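PDB 3GIP: N-acyl-D-glutamate deacylase from Bordetella bronchiseptica, which catalyses the hydrolysis of N-acyl-D-glutamate, releasing D-glutamate and the free acid, as a zinc-binding member of the amidohydrolase superfamily. Local coordinates for residues A[399-402]-A[403-407]. Sequence-based numbering, arbitrary orientation.
Sequences QAVA and RMTAL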
loop_
_atom_site.group_PDB
_atom_site.type_symbol
_atom_site.label_atom_id
_atom_site.label_comp_id
_atom_site.label_asym_id
_atom_site.label_seq_id
_atom_site.Cartn_x
_atom_site.Cartn_y
_atom_site.Cartn_z
ATOM N N GLN A 399 -12.433 -12.530 -9.608
ATOM C CA GLN A 399 -11.529 -11.591 -10.258
ATOM C C GLN A 399 -10.954 -10.603 -9.246
ATOM O O GLN A 399 -9.766 -10.284 -9.286
ATOM C CB GLN A 399 -12.256 -10.823 -11.369
ATOM C CG GLN A 399 -12.643 -11.676 -12.568
ATOM C CD GLN A 399 -13.437 -10.898 -13.605
ATOM O OE1 GLN A 399 -14.490 -10.330 -13.303
ATOM N NE2 GLN A 399 -12.938 -10.873 -14.837
ATOM N N ALA A 400 -11.792 -10.126 -8.333
ATOM C CA ALA A 400 -11.341 -9.164 -7.333
ATOM C C ALA A 400 -10.302 -9.773 -6.400
ATOM O O ALA A 400 -9.291 -9.142 -6.090
ATOM C CB ALA A 400 -12.531 -8.640 -6.534
ATOM N N VAL A 401 -10.547 -10.999 -5.947
ATOM C CA VAL A 401 -9.593 -11.657 -5.062
ATOM C C VAL A 401 -8.247 -11.791 -5.766
ATOM O O VAL A 401 -7.200 -11.633 -5.145
ATOM C CB VAL A 401 -10.101 -13.049 -4.620
ATOM C CG1 VAL A 401 -8.999 -13.805 -3.883
ATOM C CG2 VAL A 401 -11.312 -12.883 -3.708
ATOM N N ALA A 402 -8.271 -12.066 -7.067
ATOM C CA ALA A 402 -7.028 -12.189 -7.816
ATOM C C ALA A 402 -6.254 -10.868 -7.774
ATOM O O ALA A 402 -5.030 -10.865 -7.659
ATOM C CB ALA A 402 -7.318 -12.593 -9.261
ATOM N N ARG A 403 -6.964 -9.745 -7.857
ATOM C CA ARG A 403 -6.316 -8.435 -7.819
ATOM C C ARG A 403 -5.657 -8.155 -6.475
ATOM O O ARG A 403 -4.721 -7.356 -6.388
ATOM C CB ARG A 403 -7.329 -7.313 -8.074
ATOM C CG ARG A 403 -8.061 -7.395 -9.387
ATOM C CD ARG A 403 -7.103 -7.386 -10.567
ATOM N NE ARG A 403 -7.846 -7.240 -11.812
ATOM C CZ ARG A 403 -8.381 -6.095 -12.225
ATOM N NH1 ARG A 403 -8.241 -4.989 -11.501
ATOM N NH2 ARG A 403 -9.093 -6.067 -13.344
ATOM N N MET A 404 -6.160 -8.806 -5.431
ATOM C CA MET A 404 -5.667 -8.606 -4.070
ATOM C C MET A 404 -4.647 -9.635 -3.634
ATOM O O MET A 404 -4.045 -9.490 -2.570
ATOM C CB MET A 404 -6.820 -8.694 -3.075
ATOM C CG MET A 404 -7.986 -7.788 -3.357
ATOM S SD MET A 404 -9.347 -8.125 -2.224
ATOM C CE MET A 404 -10.298 -6.612 -2.458
ATOM N N THR A 405 -4.455 -10.673 -4.438
ATOM C CA THR A 405 -3.552 -11.743 -4.048
ATOM C C THR A 405 -2.526 -12.154 -5.101
ATOM O O THR A 405 -1.355 -11.782 -5.014
ATOM C CB THR A 405 -4.376 -12.979 -3.620
ATOM O OG1 THR A 405 -5.220 -13.393 -4.707
ATOM C CG2 THR A 405 -5.261 -12.639 -2.417
ATOM N N ALA A 406 -2.963 -12.918 -6.094
ATOM C CA ALA A 406 -2.060 -13.383 -7.136
ATOM C C ALA A 406 -1.386 -12.262 -7.921
ATOM O O ALA A 406 -0.186 -12.327 -8.170
ATOM C CB ALA A 406 -2.798 -14.309 -8.091
ATOM N N LEU A 407 -2.141 -11.242 -8.319
ATOM C CA LEU A 407 -1.538 -10.154 -9.086
ATOM C C LEU A 407 -0.426 -9.473 -8.286
ATOM O O LEU A 407 0.676 -9.271 -8.803
ATOM C CB LEU A 407 -2.606 -9.143 -9.530
ATOM C CG LEU A 407 -2.125 -7.984 -10.412
ATOM C CD1 LEU A 407 -1.461 -8.511 -11.690
ATOM C CD2 LEU A 407 -3.319 -7.099 -10.752
HETATM O O HOH W 1 -8.341 -10.316 -11.654
#
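V401 O accepts a 2.7 Å hydrogen bond from T405 OG1, a side-chain bond that spans the junction between helix 397-404 and helix 406-412. The hydroxyl sits above the carbonyl plane, 43° out of it, and it reaches the oxygen because chi1 of 58° sets OG1 between the backbone N and the carbonyl carbon of T405. T405 CG2 lies beside the same oxygen, and the V401 and T405 side chains cross obliquely, with V401 CG1 3.9 Å from T405 OG1.

Backbone bonds run alongside this one. R403 N bonds Q399 O in the alpha-helical pattern, at 3.2 Å, whereas M404 N is shared by two weak bonds, to A400 O and V401 O. A402 O takes both T405 N, at 3.3 Å, and L407 N, at 3.0 Å. L407 is five residues on from A402, and its bond passes across T405, the N-cap residue of helix 406-412, whose side chain makes no capping bond.

The junction lies in the amidohydrolase TIM-barrel fold. V401 and T405 both touch P60 of strand 57-64, while the buried M404 packs on F381, V384 and L385 of helix 376-391.

Water 1 adds a further bridge, donating to Q399 O at 2.8 Å and accepting a weak bond from R403 NE. With R403 CG anti to the carbonyl carbon of its own residue, CG is set 3.4 Å from Q399 O, and the bend at chi2 (-58°) then turns CD and NE toward the water. Beyond NE, the guanidinium bonds backbone carbonyls: NH1 those of F355 and C360, NH2 that of Q356.

Nonpolar atoms also line the carbonyl oxygens, with M404 CG 3.3 Å from A400 O and L407 CB beside A402 O.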